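Local coordinates for immunity protein (Neisseria meningitidis, PDB 4Q7O), which probably protects its own cell from a contact-dependent growth-inhibition toxin by binding and neutralising it, at residues Ile8-Asn19 and His109-Phe118; Phe27-Glu35 and Phe53-Glu61. All coordinates share one frame; numbering follows the deposited sequence.

Contact 1: Ile8-Asn19 and His109-Phe118; sequences IFLNLNKKSINN and HYFNIAISDF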
loop_
_atom_site.group_PDB
_atom_site.type_symbol
_atom_site.label_atom_id
_atom_site.label_comp_id
_atom_site.label_asym_id
_atom_site.label_seq_id
_atom_site.Cartn_x
_atom_site.Cartn_y
_atom_site.Cartn_z
ATOM N N ILE B 8 -12.406 -2.921 0.209
ATOM C CA ILE B 8 -13.027 -3.674 1.304
ATOM C C ILE B 8 -12.118 -3.882 2.520
ATOM O O ILE B 8 -12.585 -4.294 3.582
ATOM C CB ILE B 8 -13.550 -5.071 0.866
ATOM C CG1 ILE B 8 -12.388 -5.999 0.500
ATOM C CG2 ILE B 8 -14.548 -4.946 -0.271
ATOM C CD1 ILE B 8 -12.757 -7.469 0.494
ATOM N N PHE B 9 -10.827 -3.612 2.372
ATOM C CA PHE B 9 -9.880 -3.894 3.450
ATOM C C PHE B 9 -9.754 -2.720 4.408
ATOM O O PHE B 9 -8.672 -2.176 4.625
ATOM C CB PHE B 9 -8.527 -4.322 2.880
ATOM C CG PHE B 9 -8.572 -5.659 2.204
ATOM C CD1 PHE B 9 -8.691 -6.821 2.956
ATOM C CD2 PHE B 9 -8.550 -5.759 0.820
ATOM C CE1 PHE B 9 -8.762 -8.072 2.340
ATOM C CE2 PHE B 9 -8.611 -7.004 0.201
ATOM C CZ PHE B 9 -8.716 -8.160 0.964
ATOM N N LEU B 10 -10.877 -2.350 5.003
ATOM C CA LEU B 10 -10.933 -1.140 5.807
ATOM C C LEU B 10 -10.029 -1.229 7.029
ATOM O O LEU B 10 -9.198 -0.350 7.271
ATOM C CB LEU B 10 -12.374 -0.843 6.228
ATOM C CG LEU B 10 -13.349 -0.631 5.066
ATOM C CD1 LEU B 10 -14.753 -0.350 5.579
ATOM C CD2 LEU B 10 -12.879 0.499 4.163
ATOM N N ASN B 11 -10.179 -2.298 7.800
ATOM C CA ASN B 11 -9.375 -2.452 9.006
ATOM C C ASN B 11 -7.930 -2.848 8.735
ATOM O O ASN B 11 -7.012 -2.411 9.439
ATOM C CB ASN B 11 -10.055 -3.398 9.984
ATOM C CG ASN B 11 -11.371 -2.840 10.474
ATOM O OD1 ASN B 11 -11.461 -1.653 10.805
ATOM N ND2 ASN B 11 -12.405 -3.671 10.491
ATOM N N LEU B 12 -7.722 -3.650 7.697
ATOM C CA LEU B 12 -6.369 -4.035 7.303
ATOM C C LEU B 12 -5.564 -2.820 6.893
ATOM O O LEU B 12 -4.431 -2.652 7.328
ATOM C CB LEU B 12 -6.410 -5.060 6.163
ATOM C CG LEU B 12 -5.123 -5.681 5.595
ATOM C CD1 LEU B 12 -4.447 -4.787 4.561
ATOM C CD2 LEU B 12 -4.146 -6.086 6.709
ATOM N N ASN B 13 -6.143 -1.980 6.043
ATOM C CA ASN B 13 -5.432 -0.804 5.569
ATOM C C ASN B 13 -5.105 0.150 6.697
ATOM O O ASN B 13 -4.011 0.696 6.748
ATOM C CB ASN B 13 -6.238 -0.065 4.489
ATOM C CG ASN B 13 -5.968 -0.592 3.098
ATOM O OD1 ASN B 13 -4.897 -0.352 2.527
ATOM N ND2 ASN B 13 -6.948 -1.277 2.524
ATOM N N LYS B 14 -6.058 0.374 7.593
ATOM C CA LYS B 14 -5.809 1.276 8.715
ATOM C C LYS B 14 -4.587 0.819 9.515
ATOM O O LYS B 14 -3.660 1.595 9.764
ATOM C CB LYS B 14 -7.046 1.365 9.604
ATOM C CG LYS B 14 -6.859 2.177 10.866
ATOM C CD LYS B 14 -8.193 2.368 11.581
ATOM C CE LYS B 14 -8.029 3.126 12.885
ATOM N NZ LYS B 14 -9.342 3.353 13.562
ATOM N N LYS B 15 -4.570 -0.453 9.890
ATOM C CA LYS B 15 -3.493 -0.952 10.730
ATOM C C LYS B 15 -2.169 -0.974 9.986
ATOM O O LYS B 15 -1.160 -0.493 10.490
ATOM C CB LYS B 15 -3.817 -2.342 11.284
ATOM C CG LYS B 15 -2.890 -2.786 12.400
ATOM C CD LYS B 15 -3.360 -2.237 13.747
ATOM C CE LYS B 15 -4.576 -2.995 14.268
ATOM N NZ LYS B 15 -5.094 -2.433 15.548
ATOM N N SER B 16 -2.176 -1.493 8.766
ATOM C CA SER B 16 -0.934 -1.615 8.026
ATOM C C SER B 16 -0.332 -0.250 7.664
ATOM O O SER B 16 0.876 -0.050 7.799
ATOM C CB SER B 16 -1.110 -2.519 6.800
ATOM O OG SER B 16 -2.085 -1.999 5.915
ATOM N N ILE B 17 -1.164 0.686 7.216
ATOM C CA ILE B 17 -0.687 2.029 6.908
ATOM C C ILE B 17 -0.134 2.710 8.156
ATOM O O ILE B 17 0.939 3.315 8.121
ATOM C CB ILE B 17 -1.791 2.884 6.240
ATOM C CG1 ILE B 17 -2.064 2.354 4.830
ATOM C CG2 ILE B 17 -1.407 4.365 6.202
ATOM C CD1 ILE B 17 -3.330 2.908 4.221
ATOM N N ASN B 18 -0.838 2.594 9.275
ATOM C CA ASN B 18 -0.348 3.208 10.503
ATOM C C ASN B 18 0.951 2.586 11.013
ATOM O O ASN B 18 1.698 3.223 11.751
ATOM C CB ASN B 18 -1.432 3.217 11.583
ATOM C CG ASN B 18 -2.465 4.298 11.349
ATOM O OD1 ASN B 18 -2.169 5.336 10.745
ATOM N ND2 ASN B 18 -3.682 4.066 11.821
ATOM N N ASN B 19 1.218 1.349 10.608
ATOM C CA ASN B 19 2.471 0.667 10.956
ATOM C C ASN B 19 3.573 0.833 9.903
ATOM O O ASN B 19 4.647 0.229 10.030
ATOM C CB ASN B 19 2.228 -0.830 11.182
ATOM C CG ASN B 19 1.457 -1.123 12.465
ATOM O OD1 ASN B 19 1.374 -0.285 13.368
ATOM N ND2 ASN B 19 0.910 -2.339 12.563
ATOM N N HIS B 109 -1.531 -11.455 12.754
ATOM C CA HIS B 109 -2.367 -10.317 13.131
ATOM C C HIS B 109 -2.970 -9.684 11.874
ATOM O O HIS B 109 -4.185 -9.501 11.780
ATOM C CB HIS B 109 -1.485 -9.332 13.912
ATOM C CG HIS B 109 -2.157 -8.061 14.334
ATOM N ND1 HIS B 109 -3.117 -8.014 15.322
ATOM C CD2 HIS B 109 -1.934 -6.778 13.965
ATOM C CE1 HIS B 109 -3.486 -6.759 15.514
ATOM N NE2 HIS B 109 -2.781 -5.988 14.706
ATOM N N TYR B 110 -2.130 -9.386 10.889
ATOM C CA TYR B 110 -2.633 -8.820 9.638
ATOM C C TYR B 110 -3.576 -9.759 8.896
ATOM O O TYR B 110 -4.598 -9.324 8.379
ATOM C CB TYR B 110 -1.481 -8.443 8.715
ATOM C CG TYR B 110 -0.713 -7.203 9.108
ATOM C CD1 TYR B 110 -1.367 -6.063 9.561
ATOM C CD2 TYR B 110 0.676 -7.167 8.997
ATOM C CE1 TYR B 110 -0.664 -4.921 9.897
ATOM C CE2 TYR B 110 1.392 -6.022 9.333
ATOM C CZ TYR B 110 0.716 -4.907 9.787
ATOM O OH TYR B 110 1.411 -3.772 10.115
ATOM N N PHE B 111 -3.226 -11.037 8.821
ATOM C CA PHE B 111 -4.063 -11.993 8.097
ATOM C C PHE B 111 -5.434 -12.152 8.746
ATOM O O PHE B 111 -6.448 -12.293 8.062
ATOM C CB PHE B 111 -3.357 -13.345 7.955
ATOM C CG PHE B 111 -2.452 -13.427 6.759
ATOM C CD1 PHE B 111 -1.444 -12.488 6.560
ATOM C CD2 PHE B 111 -2.619 -14.432 5.819
ATOM C CE1 PHE B 111 -0.612 -12.563 5.451
ATOM C CE2 PHE B 111 -1.790 -14.511 4.709
ATOM C CZ PHE B 111 -0.786 -13.577 4.527
ATOM N N ASN B 112 -5.465 -12.116 10.071
ATOM C CA ASN B 112 -6.720 -12.248 10.790
ATOM C C ASN B 112 -7.610 -11.030 10.536
ATOM O O ASN B 112 -8.827 -11.153 10.368
ATOM C CB ASN B 112 -6.450 -12.432 12.281
ATOM C CG ASN B 112 -7.694 -12.804 13.041
ATOM O OD1 ASN B 112 -8.324 -13.832 12.769
ATOM N ND2 ASN B 112 -8.052 -11.980 14.008
ATOM N N ILE B 113 -6.993 -9.855 10.487
ATOM C CA ILE B 113 -7.716 -8.634 10.143
ATOM C C ILE B 113 -8.197 -8.651 8.690
ATOM O O ILE B 113 -9.351 -8.322 8.398
ATOM C CB ILE B 113 -6.851 -7.392 10.404
ATOM C CG1 ILE B 113 -6.567 -7.250 11.902
ATOM C CG2 ILE B 113 -7.533 -6.140 9.882
ATOM C CD1 ILE B 113 -5.487 -6.234 12.217
ATOM N N ALA B 114 -7.315 -9.051 7.780
ATOM C CA ALA B 114 -7.654 -9.108 6.358
ATOM C C ALA B 114 -8.789 -10.084 6.057
ATOM O O ALA B 114 -9.692 -9.771 5.283
ATOM C CB ALA B 114 -6.433 -9.451 5.528
ATOM N N ILE B 115 -8.753 -11.267 6.658
ATOM C CA ILE B 115 -9.801 -12.244 6.381
ATOM C C ILE B 115 -11.132 -11.799 6.993
ATOM O O ILE B 115 -12.197 -12.083 6.455
ATOM C CB ILE B 115 -9.397 -13.674 6.797
ATOM C CG1 ILE B 115 -10.227 -14.711 6.023
ATOM C CG2 ILE B 115 -9.505 -13.873 8.312
ATOM C CD1 ILE B 115 -9.790 -16.146 6.298
ATOM N N SER B 116 -11.054 -11.071 8.103
ATOM C CA SER B 116 -12.220 -10.440 8.700
ATOM C C SER B 116 -12.839 -9.426 7.736
ATOM O O SER B 116 -14.054 -9.447 7.507
ATOM C CB SER B 116 -11.836 -9.743 10.002
ATOM O OG SER B 116 -12.917 -8.973 10.483
ATOM N N ASP B 117 -12.014 -8.527 7.199
ATOM C CA ASP B 117 -12.494 -7.573 6.194
ATOM C C ASP B 117 -13.187 -8.312 5.054
ATOM O O ASP B 117 -14.269 -7.920 4.605
ATOM C CB ASP B 117 -11.341 -6.744 5.599
ATOM C CG ASP B 117 -10.798 -5.682 6.553
ATOM O OD1 ASP B 117 -11.518 -5.247 7.474
ATOM O OD2 ASP B 117 -9.639 -5.257 6.354
ATOM N N PHE B 118 -12.564 -9.392 4.598
ATOM C CA PHE B 118 -13.096 -10.153 3.476
ATOM C C PHE B 118 -14.450 -10.794 3.791
ATOM O O PHE B 118 -15.402 -10.668 3.015
ATOM C CB PHE B 118 -12.095 -11.218 3.016
ATOM C CG PHE B 118 -12.621 -12.086 1.910
ATOM C CD1 PHE B 118 -12.738 -11.590 0.617
ATOM C CD2 PHE B 118 -13.020 -13.388 2.160
ATOM C CE1 PHE B 118 -13.235 -12.385 -0.405
ATOM C CE2 PHE B 118 -13.522 -14.188 1.142
ATOM C CZ PHE B 118 -13.627 -13.687 -0.142
HETATM O O HOH W 1 -14.904 -5.236 4.654
HETATM O O HOH W 2 -12.044 -6.427 9.904
#
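D117 presents its carboxylate to the first turn of helix 10-18, where two helices pack nearly antiparallel (151° between the short axes, 8.0 Å at closest approach). The contact is a helix pair with a carboxylate at one helix N-terminus. D117 OD2 takes L12 N through its syn lone pair at 2.8 Å, while D117 OD1 accepts the longer bond from N11 N (3.3 Å), which arrives 25° out of the carboxylate plane. Both oxygens thus meet first-turn backbone donors, and the helix end probably stabilises the negative charge. Beside this grip, L12 is a knob among Y110, I113, A114 and D117; with its CG anti to the backbone N (chi1 -177°), CG reaches A114 CB at 4.0 Å. F9, at the N-cap position, brings ring edge atom CE1 to A114 O (3.5 Å). At the other end Y110 OH lies in the amide plane of N19 and accepts from N19 ND2 (2.9 Å); its stronger polar partner is H21 ND1. Further out, S16 OG bonds to L12 O and to S25 of helix 22-34. One water joins I8 O to D117 O; another donates to D117 OD1 and accepts from N11 ND2 at 2.8 Å.

Contact 2: Phe27-Glu35 and Phe53-Glu61; sequences FFETIYQFE and FGVIGAQYE
A β-hairpin, strands 52-55 and 58-62 joined by a type II turn from V55 to A58, packs against helix 22-34 in this α+β fold. The short axes of helix 27-34 and strand 58-61 approach to 9.0 Å at 124°. No direct hydrogen bond crosses between the segments; apolar side chains and bridging waters make the contact. The chi1 of F27 is extended (178°), carrying the ring past its own carbonyl carbon to the hairpin: F27 CZ meets the Y60 ring edge at CD2, 3.4 Å away and near the Y60 plane. The two ring planes are inclined at 53°. The F27 ring edge also faces Q59 N, and its CD1 touches A58 CB at 3.9 Å. One turn on, I31 lays CD1 over the rim of one F27 face while the same methyl approaches F53 CE2 (4.0 Å), and its CG1 packs on A58 CB and V55 CG2. Beyond the hairpin, F27 meets F89 edge-to-face, and Y60 OH bonds to C43 O of helix 37-46. Where the helix ends, the bent chain of E35 sets OE2 against V55 CB at 3.5 Å. Two waters donate to that oxygen and link it to I56, one through N and one through O. A third water donates to T30 OG1 (2.9 Å), itself also hydrogen-bonded to I26 O, and to G57 O (2.6 Å).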
loop_
_atom_site.group_PDB
_atom_site.type_symbol
_atom_site.label_atom_id
_atom_site.label_comp_id
_atom_site.label_asym_id
_atom_site.label_seq_id
_atom_site.Cartn_x
_atom_site.Cartn_y
_atom_site.Cartn_z
ATOM N N PHE B 27 -0.421 -5.957 -1.016
ATOM C CA PHE B 27 -0.504 -7.407 -1.165
ATOM C C PHE B 27 -1.958 -7.886 -1.200
ATOM O O PHE B 27 -2.384 -8.558 -2.141
ATOM C CB PHE B 27 0.261 -8.084 -0.024
ATOM C CG PHE B 27 0.194 -9.583 -0.049
ATOM C CD1 PHE B 27 1.125 -10.325 -0.762
ATOM C CD2 PHE B 27 -0.782 -10.257 0.666
ATOM C CE1 PHE B 27 1.061 -11.707 -0.781
ATOM C CE2 PHE B 27 -0.852 -11.639 0.641
ATOM C CZ PHE B 27 0.068 -12.361 -0.078
ATOM N N PHE B 28 -2.730 -7.522 -0.186
ATOM C CA PHE B 28 -4.104 -7.994 -0.124
ATOM C C PHE B 28 -5.011 -7.380 -1.184
ATOM O O PHE B 28 -5.801 -8.093 -1.798
ATOM C CB PHE B 28 -4.681 -7.843 1.286
ATOM C CG PHE B 28 -4.223 -8.914 2.214
ATOM C CD1 PHE B 28 -4.666 -10.218 2.043
ATOM C CD2 PHE B 28 -3.336 -8.638 3.241
ATOM C CE1 PHE B 28 -4.241 -11.229 2.884
ATOM C CE2 PHE B 28 -2.912 -9.645 4.084
ATOM C CZ PHE B 28 -3.362 -10.940 3.903
ATOM N N GLU B 29 -4.880 -6.081 -1.433
ATOM C CA GLU B 29 -5.764 -5.451 -2.405
ATOM C C GLU B 29 -5.534 -5.971 -3.811
ATOM O O GLU B 29 -6.481 -6.203 -4.563
ATOM C CB GLU B 29 -5.629 -3.928 -2.390
ATOM C CG GLU B 29 -6.499 -3.215 -3.431
ATOM C CD GLU B 29 -7.991 -3.510 -3.309
ATOM O OE1 GLU B 29 -8.457 -3.910 -2.222
ATOM O OE2 GLU B 29 -8.705 -3.326 -4.318
ATOM N N THR B 30 -4.274 -6.173 -4.172
ATOM C CA THR B 30 -3.993 -6.588 -5.539
ATOM C C THR B 30 -4.398 -8.049 -5.786
ATOM O O THR B 30 -4.896 -8.379 -6.856
ATOM C CB THR B 30 -2.541 -6.288 -5.963
ATOM O OG1 THR B 30 -1.639 -6.961 -5.088
ATOM C CG2 THR B 30 -2.269 -4.791 -5.911
ATOM N N ILE B 31 -4.207 -8.920 -4.800
ATOM C CA ILE B 31 -4.684 -10.297 -4.937
ATOM C C ILE B 31 -6.210 -10.354 -5.006
ATOM O O ILE B 31 -6.782 -11.035 -5.858
ATOM C CB ILE B 31 -4.172 -11.180 -3.794
ATOM C CG1 ILE B 31 -2.653 -11.307 -3.898
ATOM C CG2 ILE B 31 -4.844 -12.547 -3.811
ATOM C CD1 ILE B 31 -2.019 -11.911 -2.686
ATOM N N TYR B 32 -6.871 -9.627 -4.116
ATOM C CA TYR B 32 -8.327 -9.594 -4.109
ATOM C C TYR B 32 -8.920 -9.120 -5.434
ATOM O O TYR B 32 -9.875 -9.700 -5.946
ATOM C CB TYR B 32 -8.814 -8.699 -2.970
ATOM C CG TYR B 32 -10.291 -8.402 -3.006
ATOM C CD1 TYR B 32 -11.221 -9.352 -2.609
ATOM C CD2 TYR B 32 -10.760 -7.166 -3.423
ATOM C CE1 TYR B 32 -12.584 -9.079 -2.631
ATOM C CE2 TYR B 32 -12.111 -6.880 -3.447
ATOM C CZ TYR B 32 -13.021 -7.837 -3.055
ATOM O OH TYR B 32 -14.364 -7.544 -3.079
ATOM N N GLN B 33 -8.360 -8.063 -6.000
ATOM C CA GLN B 33 -8.977 -7.484 -7.180
ATOM C C GLN B 33 -8.706 -8.293 -8.455
ATOM O O GLN B 33 -9.470 -8.219 -9.413
ATOM C CB GLN B 33 -8.510 -6.042 -7.366
ATOM C CG GLN B 33 -7.069 -5.932 -7.776
ATOM C CD GLN B 33 -6.592 -4.502 -7.830
ATOM O OE1 GLN B 33 -7.248 -3.591 -7.311
ATOM N NE2 GLN B 33 -5.437 -4.292 -8.452
ATOM N N PHE B 34 -7.623 -9.064 -8.470
ATOM C CA PHE B 34 -7.160 -9.684 -9.706
ATOM C C PHE B 34 -7.370 -11.197 -9.731
ATOM O O PHE B 34 -7.717 -11.771 -10.767
ATOM C CB PHE B 34 -5.688 -9.337 -9.920
ATOM C CG PHE B 34 -5.126 -9.833 -11.206
ATOM C CD1 PHE B 34 -5.375 -9.158 -12.388
ATOM C CD2 PHE B 34 -4.321 -10.959 -11.230
ATOM C CE1 PHE B 34 -4.847 -9.614 -13.584
ATOM C CE2 PHE B 34 -3.785 -11.417 -12.418
ATOM C CZ PHE B 34 -4.051 -10.749 -13.596
ATOM N N GLU B 35 -7.165 -11.845 -8.593
ATOM C CA GLU B 35 -7.323 -13.289 -8.507
ATOM C C GLU B 35 -8.749 -13.652 -8.112
ATOM O O GLU B 35 -9.519 -12.797 -7.681
ATOM C CB GLU B 35 -6.337 -13.863 -7.491
ATOM C CG GLU B 35 -4.886 -13.468 -7.735
ATOM C CD GLU B 35 -4.247 -14.164 -8.929
ATOM O OE1 GLU B 35 -4.735 -15.233 -9.351
ATOM O OE2 GLU B 35 -3.227 -13.644 -9.433
ATOM N N PHE B 53 3.143 -18.490 -0.530
ATOM C CA PHE B 53 2.127 -18.308 -1.548
ATOM C C PHE B 53 2.648 -17.286 -2.529
ATOM O O PHE B 53 3.258 -16.302 -2.126
ATOM C CB PHE B 53 0.832 -17.789 -0.916
ATOM C CG PHE B 53 -0.235 -17.432 -1.920
ATOM C CD1 PHE B 53 -1.130 -18.391 -2.372
ATOM C CD2 PHE B 53 -0.341 -16.134 -2.409
ATOM C CE1 PHE B 53 -2.106 -18.062 -3.290
ATOM C CE2 PHE B 53 -1.315 -15.799 -3.333
ATOM C CZ PHE B 53 -2.198 -16.765 -3.775
ATOM N N GLY B 54 2.391 -17.500 -3.812
ATOM C CA GLY B 54 2.871 -16.572 -4.813
ATOM C C GLY B 54 2.007 -16.509 -6.056
ATOM O O GLY B 54 1.574 -17.534 -6.584
ATOM N N VAL B 55 1.742 -15.282 -6.491
ATOM C CA VAL B 55 1.122 -15.001 -7.774
ATOM C C VAL B 55 1.989 -13.975 -8.481
ATOM O O VAL B 55 2.970 -13.488 -7.916
ATOM C CB VAL B 55 -0.309 -14.444 -7.612
ATOM C CG1 VAL B 55 -1.230 -15.519 -7.071
ATOM C CG2 VAL B 55 -0.308 -13.214 -6.697
ATOM N N ILE B 56 1.640 -13.645 -9.718
ATOM C CA ILE B 56 2.382 -12.606 -10.414
ATOM C C ILE B 56 2.163 -11.289 -9.670
ATOM O O ILE B 56 1.022 -10.851 -9.480
ATOM C CB ILE B 56 1.993 -12.490 -11.905
ATOM C CG1 ILE B 56 2.305 -13.799 -12.635
ATOM C CG2 ILE B 56 2.744 -11.336 -12.553
ATOM C CD1 ILE B 56 1.881 -13.819 -14.098
ATOM N N GLY B 57 3.255 -10.700 -9.187
ATOM C CA GLY B 57 3.198 -9.410 -8.520
ATOM C C GLY B 57 2.922 -9.418 -7.026
ATOM O O GLY B 57 2.751 -8.351 -6.435
ATOM N N ALA B 58 2.871 -10.596 -6.404
ATOM C CA ALA B 58 2.641 -10.670 -4.961
ATOM C C ALA B 58 3.018 -12.026 -4.400
ATOM O O ALA B 58 2.604 -13.051 -4.927
ATOM C CB ALA B 58 1.186 -10.364 -4.634
ATOM N N GLN B 59 3.772 -12.036 -3.309
ATOM C CA GLN B 59 4.120 -13.297 -2.671
ATOM C C GLN B 59 4.493 -13.110 -1.212
ATOM O O GLN B 59 4.854 -12.012 -0.779
ATOM C CB GLN B 59 5.293 -13.962 -3.396
ATOM C CG GLN B 59 6.599 -13.191 -3.246
ATOM C CD GLN B 59 7.804 -13.943 -3.780
ATOM O OE1 GLN B 59 7.801 -15.174 -3.855
ATOM N NE2 GLN B 59 8.846 -13.206 -4.145
ATOM N N TYR B 60 4.420 -14.204 -0.463
ATOM C CA TYR B 60 5.063 -14.277 0.844
ATOM C C TYR B 60 5.765 -15.609 1.015
ATOM O O TYR B 60 5.417 -16.605 0.371
ATOM C CB TYR B 60 4.092 -14.018 2.013
ATOM C CG TYR B 60 2.961 -15.026 2.154
ATOM C CD1 TYR B 60 3.181 -16.297 2.695
ATOM C CD2 TYR B 60 1.664 -14.700 1.764
ATOM C CE1 TYR B 60 2.144 -17.222 2.821
ATOM C CE2 TYR B 60 0.617 -15.610 1.890
ATOM C CZ TYR B 60 0.865 -16.872 2.419
ATOM O OH TYR B 60 -0.157 -17.791 2.556
ATOM N N GLU B 61 6.743 -15.625 1.909
ATOM C CA GLU B 61 7.439 -16.846 2.250
ATOM C C GLU B 61 7.973 -16.690 3.662
ATOM O O GLU B 61 8.675 -15.718 3.956
ATOM C CB GLU B 61 8.582 -17.080 1.261
ATOM C CG GLU B 61 9.327 -18.385 1.406
ATOM C CD GLU B 61 10.504 -18.459 0.450
ATOM O OE1 GLU B 61 10.849 -17.413 -0.144
ATOM O OE2 GLU B 61 11.079 -19.556 0.288
HETATM O O HOH W 3 0.935 -6.461 -6.334
HETATM O O HOH W 4 -0.977 -14.415 -10.895
HETATM O O HOH W 5 -1.976 -11.221 -8.808
#

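In the fold
The centres of the two contacts lie 15 Å apart, and helix 22-34 joins them physically. Along the chain, helix 10-18 comes first, then helix 22-34, the hairpin of strands 52-55 and 58-62, and finally helix 104-121, so both segments of contact 2 fall between those of contact 1. Helix 22-34 turns F27 and I31 to the antiparallel sheet and F28 and Y32 to the helix pair: F28 CZ lies 3.5 Å from F111 CE1, and Y32 CE1 3.5 Å from I8 CD1. F111 also meets Y60 edge-to-face, giving a continuous core from N-terminal helix to sheet. Both contacts also border the second subunit, through other residues such as L10 and N18 in contact 1 and Q33 and F34 in contact 2.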